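Local coordinates for protein type I polyketide synthase PikAII (Streptomyces venezuelae, PDB 3QP9) that probably epimerizes the alpha-substituent of a beta-keto polyketide intermediate, as a C2-type, reductase-incompetent ketoreductase domain of a modular synthase, at residues Pro246-Gly258 and Val337-Leu349. Sequence-based numbering, arbitrary orientation.
Sequences PWWQADGTVLVTG and VSDAHPLSAVLHL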
loop_
_atom_site.group_PDB
_atom_site.type_symbol
_atom_site.label_atom_id
_atom_site.label_comp_id
_atom_site.label_asym_id
_atom_site.label_seq_id
_atom_site.Cartn_x
_atom_site.Cartn_y
_atom_site.Cartn_z
ATOM N N PRO A 246 11.471 -15.914 -19.186
ATOM C CA PRO A 246 10.061 -15.847 -19.555
ATOM C C PRO A 246 9.170 -15.872 -18.334
ATOM O O PRO A 246 9.447 -16.603 -17.363
ATOM C CB PRO A 246 9.870 -17.121 -20.434
ATOM C CG PRO A 246 11.232 -17.322 -21.047
ATOM C CD PRO A 246 12.167 -17.029 -19.875
ATOM N N TRP A 247 8.114 -15.061 -18.376
ATOM C CA TRP A 247 7.203 -14.985 -17.311
ATOM C C TRP A 247 5.782 -15.473 -17.721
ATOM O O TRP A 247 4.903 -15.388 -16.922
ATOM C CB TRP A 247 7.130 -13.551 -16.700
ATOM C CG TRP A 247 6.822 -12.381 -17.639
ATOM C CD1 TRP A 247 7.734 -11.683 -18.365
ATOM C CD2 TRP A 247 5.553 -11.795 -17.925
ATOM N NE1 TRP A 247 7.126 -10.720 -19.110
ATOM C CE2 TRP A 247 5.781 -10.738 -18.843
ATOM C CE3 TRP A 247 4.235 -12.105 -17.551
ATOM C CZ2 TRP A 247 4.743 -9.941 -19.380
ATOM C CZ3 TRP A 247 3.212 -11.299 -18.033
ATOM C CH2 TRP A 247 3.467 -10.242 -18.963
ATOM N N TRP A 248 5.600 -15.913 -18.977
ATOM C CA TRP A 248 4.349 -16.508 -19.463
ATOM C C TRP A 248 4.782 -17.596 -20.468
ATOM O O TRP A 248 5.967 -17.595 -20.963
ATOM C CB TRP A 248 3.321 -15.522 -20.023
ATOM C CG TRP A 248 3.835 -14.614 -21.094
ATOM C CD1 TRP A 248 4.230 -13.311 -20.922
ATOM C CD2 TRP A 248 4.078 -14.939 -22.485
ATOM N NE1 TRP A 248 4.675 -12.800 -22.125
ATOM C CE2 TRP A 248 4.616 -13.775 -23.090
ATOM C CE3 TRP A 248 3.875 -16.107 -23.295
ATOM C CZ2 TRP A 248 4.975 -13.737 -24.448
ATOM C CZ3 TRP A 248 4.229 -16.065 -24.652
ATOM C CH2 TRP A 248 4.791 -14.913 -25.213
ATOM N N GLN A 249 3.906 -18.604 -20.640
ATOM C CA GLN A 249 4.210 -19.649 -21.642
ATOM C C GLN A 249 3.244 -19.501 -22.846
ATOM O O GLN A 249 2.129 -19.232 -22.644
ATOM C CB GLN A 249 4.152 -21.074 -21.052
ATOM C CG GLN A 249 4.821 -21.340 -19.695
ATOM C CD GLN A 249 4.311 -22.706 -19.076
ATOM O OE1 GLN A 249 4.729 -23.132 -18.014
ATOM N NE2 GLN A 249 3.388 -23.352 -19.767
ATOM N N ALA A 250 3.710 -19.583 -24.084
ATOM C CA ALA A 250 2.830 -19.449 -25.291
ATOM C C ALA A 250 1.625 -20.438 -25.288
ATOM O O ALA A 250 0.501 -20.075 -25.769
ATOM C CB ALA A 250 3.639 -19.693 -26.570
ATOM N N ASP A 251 1.837 -21.640 -24.755
ATOM C CA ASP A 251 0.730 -22.640 -24.654
ATOM C C ASP A 251 -0.164 -22.412 -23.465
ATOM O O ASP A 251 -1.101 -23.225 -23.273
ATOM C CB ASP A 251 1.274 -24.074 -24.561
ATOM C CG ASP A 251 1.976 -24.526 -25.873
ATOM O OD1 ASP A 251 1.612 -23.973 -26.941
ATOM O OD2 ASP A 251 2.856 -25.439 -25.820
ATOM N N GLY A 252 0.127 -21.403 -22.605
ATOM C CA GLY A 252 -0.648 -21.296 -21.348
ATOM C C GLY A 252 -1.680 -20.188 -21.646
ATOM O O GLY A 252 -1.607 -19.573 -22.752
ATOM N N THR A 253 -2.647 -19.997 -20.761
ATOM C CA THR A 253 -3.594 -18.866 -20.878
ATOM C C THR A 253 -3.122 -17.768 -19.971
ATOM O O THR A 253 -2.740 -18.052 -18.852
ATOM C CB THR A 253 -4.975 -19.312 -20.358
ATOM O OG1 THR A 253 -5.433 -20.414 -21.180
ATOM C CG2 THR A 253 -5.962 -18.215 -20.408
ATOM N N VAL A 254 -3.246 -16.535 -20.394
ATOM C CA VAL A 254 -2.863 -15.440 -19.537
ATOM C C VAL A 254 -4.159 -14.682 -19.329
ATOM O O VAL A 254 -4.890 -14.396 -20.298
ATOM C CB VAL A 254 -1.806 -14.499 -20.208
ATOM C CG1 VAL A 254 -1.645 -13.245 -19.303
ATOM C CG2 VAL A 254 -0.406 -15.250 -20.386
ATOM N N LEU A 255 -4.484 -14.484 -18.079
ATOM C CA LEU A 255 -5.683 -13.740 -17.675
ATOM C C LEU A 255 -5.364 -12.290 -17.552
ATOM O O LEU A 255 -4.398 -11.968 -16.911
ATOM C CB LEU A 255 -6.209 -14.325 -16.363
ATOM C CG LEU A 255 -7.283 -13.463 -15.677
ATOM C CD1 LEU A 255 -8.544 -13.396 -16.453
ATOM C CD2 LEU A 255 -7.605 -14.032 -14.292
ATOM N N VAL A 256 -6.220 -11.410 -18.135
ATOM C CA VAL A 256 -6.121 -10.022 -17.953
ATOM C C VAL A 256 -7.452 -9.545 -17.422
ATOM O O VAL A 256 -8.478 -9.762 -18.040
ATOM C CB VAL A 256 -5.817 -9.293 -19.264
ATOM C CG1 VAL A 256 -5.696 -7.842 -18.998
ATOM C CG2 VAL A 256 -4.528 -9.854 -19.912
ATOM N N THR A 257 -7.406 -8.831 -16.304
ATOM C CA THR A 257 -8.597 -8.350 -15.712
ATOM C C THR A 257 -8.768 -6.892 -16.010
ATOM O O THR A 257 -7.812 -6.160 -16.385
ATOM C CB THR A 257 -8.738 -8.653 -14.130
ATOM O OG1 THR A 257 -7.929 -7.705 -13.383
ATOM C CG2 THR A 257 -8.418 -10.131 -13.795
ATOM N N GLY A 258 -10.021 -6.488 -15.817
ATOM C CA GLY A 258 -10.543 -5.178 -16.129
ATOM C C GLY A 258 -10.317 -4.777 -17.544
ATOM O O GLY A 258 -10.014 -3.600 -17.812
ATOM N N VAL A 337 -10.559 -22.184 -16.940
ATOM C CA VAL A 337 -9.357 -22.221 -17.793
ATOM C C VAL A 337 -9.171 -23.696 -18.254
ATOM O O VAL A 337 -9.283 -24.661 -17.491
ATOM C CB VAL A 337 -8.066 -21.677 -17.077
ATOM C CG1 VAL A 337 -6.825 -21.798 -17.938
ATOM C CG2 VAL A 337 -8.231 -20.239 -16.647
ATOM N N SER A 338 -8.916 -23.834 -19.543
ATOM C CA SER A 338 -8.772 -25.114 -20.152
ATOM C C SER A 338 -7.545 -25.872 -19.614
ATOM O O SER A 338 -6.431 -25.310 -19.441
ATOM C CB SER A 338 -8.663 -24.872 -21.645
ATOM O OG SER A 338 -7.884 -25.886 -22.233
ATOM N N ASP A 339 -7.690 -27.154 -19.370
ATOM C CA ASP A 339 -6.475 -27.923 -18.977
ATOM C C ASP A 339 -5.406 -28.168 -20.052
ATOM O O ASP A 339 -4.270 -28.515 -19.734
ATOM C CB ASP A 339 -6.816 -29.182 -18.206
ATOM C CG ASP A 339 -7.165 -28.879 -16.696
ATOM O OD1 ASP A 339 -8.218 -29.372 -16.268
ATOM O OD2 ASP A 339 -6.420 -28.151 -15.948
ATOM N N ALA A 340 -5.785 -28.008 -21.318
ATOM C CA ALA A 340 -4.819 -28.052 -22.424
ATOM C C ALA A 340 -3.946 -26.783 -22.406
ATOM O O ALA A 340 -2.863 -26.805 -22.959
ATOM C CB ALA A 340 -5.536 -28.165 -23.771
ATOM N N HIS A 341 -4.484 -25.683 -21.882
ATOM C CA HIS A 341 -3.770 -24.424 -21.765
ATOM C C HIS A 341 -3.798 -23.848 -20.302
ATOM O O HIS A 341 -4.492 -22.869 -20.035
ATOM C CB HIS A 341 -4.283 -23.430 -22.848
ATOM C CG HIS A 341 -4.292 -24.064 -24.233
ATOM N ND1 HIS A 341 -3.124 -24.386 -24.881
ATOM C CD2 HIS A 341 -5.295 -24.616 -24.973
ATOM C CE1 HIS A 341 -3.410 -25.027 -26.018
ATOM N NE2 HIS A 341 -4.723 -25.164 -26.112
ATOM N N PRO A 342 -3.046 -24.464 -19.396
ATOM C CA PRO A 342 -3.332 -24.013 -17.990
ATOM C C PRO A 342 -2.943 -22.559 -17.744
ATOM O O PRO A 342 -2.126 -21.991 -18.477
ATOM C CB PRO A 342 -2.465 -24.931 -17.114
ATOM C CG PRO A 342 -1.899 -25.958 -18.031
ATOM C CD PRO A 342 -2.088 -25.587 -19.462
ATOM N N LEU A 343 -3.498 -21.995 -16.682
ATOM C CA LEU A 343 -3.132 -20.658 -16.280
ATOM C C LEU A 343 -1.565 -20.452 -16.131
ATOM O O LEU A 343 -0.913 -21.145 -15.372
ATOM C CB LEU A 343 -3.902 -20.357 -14.982
ATOM C CG LEU A 343 -4.458 -19.000 -14.624
ATOM C CD1 LEU A 343 -4.052 -18.625 -13.185
ATOM C CD2 LEU A 343 -4.070 -17.967 -15.598
ATOM N N SER A 344 -1.013 -19.503 -16.890
ATOM C CA SER A 344 0.415 -19.178 -16.948
ATOM C C SER A 344 0.691 -17.834 -16.205
ATOM O O SER A 344 1.739 -17.665 -15.575
ATOM C CB SER A 344 0.836 -19.018 -18.411
ATOM O OG SER A 344 2.174 -18.749 -18.507
ATOM N N ALA A 345 -0.208 -16.863 -16.328
ATOM C CA ALA A 345 0.025 -15.584 -15.715
ATOM C C ALA A 345 -1.264 -14.827 -15.575
ATOM O O ALA A 345 -2.179 -14.987 -16.378
ATOM C CB ALA A 345 1.101 -14.729 -16.500
ATOM N N VAL A 346 -1.326 -13.978 -14.568
ATOM C CA VAL A 346 -2.479 -13.114 -14.357
ATOM C C VAL A 346 -2.036 -11.622 -14.308
ATOM O O VAL A 346 -1.068 -11.300 -13.554
ATOM C CB VAL A 346 -3.202 -13.505 -13.006
ATOM C CG1 VAL A 346 -4.336 -12.522 -12.714
ATOM C CG2 VAL A 346 -3.779 -14.801 -13.103
ATOM N N LEU A 347 -2.676 -10.740 -15.108
ATOM C CA LEU A 347 -2.449 -9.337 -15.069
ATOM C C LEU A 347 -3.677 -8.738 -14.448
ATOM O O LEU A 347 -4.727 -8.706 -15.064
ATOM C CB LEU A 347 -2.150 -8.613 -16.428
ATOM C CG LEU A 347 -0.947 -9.236 -17.140
ATOM C CD1 LEU A 347 -0.575 -8.358 -18.398
ATOM C CD2 LEU A 347 0.255 -9.267 -16.215
ATOM N N HIS A 348 -3.539 -8.338 -13.191
ATOM C CA HIS A 348 -4.687 -7.821 -12.459
ATOM C C HIS A 348 -4.768 -6.306 -12.405
ATOM O O HIS A 348 -3.933 -5.702 -11.760
ATOM C CB HIS A 348 -4.839 -8.448 -11.052
ATOM C CG HIS A 348 -6.113 -8.019 -10.368
ATOM N ND1 HIS A 348 -6.152 -7.577 -9.059
ATOM C CD2 HIS A 348 -7.386 -7.948 -10.827
ATOM C CE1 HIS A 348 -7.401 -7.268 -8.734
ATOM N NE2 HIS A 348 -8.173 -7.471 -9.797
ATOM N N LEU A 349 -5.785 -5.709 -13.045
ATOM C CA LEU A 349 -5.895 -4.251 -13.176
ATOM C C LEU A 349 -7.195 -3.828 -12.521
ATOM O O LEU A 349 -8.224 -3.773 -13.193
ATOM C CB LEU A 349 -5.839 -3.763 -14.643
ATOM C CG LEU A 349 -4.491 -3.975 -15.344
ATOM C CD1 LEU A 349 -4.346 -5.442 -15.847
ATOM C CD2 LEU A 349 -4.353 -2.940 -16.560
HETATM O O HOH W 1 -8.507 -2.150 -15.945
#
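Thr-253 to Val-256 and Leu-343 to His-348 are neighbouring parallel strands of the Rossmann fold in the KR domain. Their short axes lie 4.7 Å apart and 10° from parallel. Backbone bonds run from Ser-344 N to Thr-253 O, Leu-255 N to Ala-345 O, Leu-347 N to Leu-255 O and Thr-257 N to Leu-347 O. A beta bulge shifts the register between the Thr-253/Leu-343 and Val-254/Ala-345 pairs. Ser-344 is the extra residue. Its OG, placed anti to the backbone N (chi1 -178°), accepts the Gln-249 N-H at 2.8 Å. Thr-253 OG1, at its strand start, donates to His-341 O at 2.9 Å. The imidazole of His-341 meets Asp-251 O edge-on, with ND1 donating over 2.8 Å and the oxygen in the ring plane. Its ring also stacks with His-278. On one sheet face Leu-255 lies alongside Val-346, with CD2 3.9 Å from CG1. On the other, Trp-247 brings CZ3 to 4.0 Å from Leu-347 CD2, the two side chains crossing at about a right angle. Ala-345 CB sits at the edge of the same indole, 4.2 Å from CE3. Trp-248 CD1 lies over the centre of one face of that indole, and Asp-476 accepts from Trp-247 NE1. Past the strands, one water donates to both Gly-258 O and Leu-349 O. Ala-345 N is buried at the bulge without a polar partner. The Ser-344 bond holds the 249-252 turn to the bulge. The His-341 bond joins this turn to 338-341, which Thr-253 also grips. Side chains thus supplement the backbone ladder here.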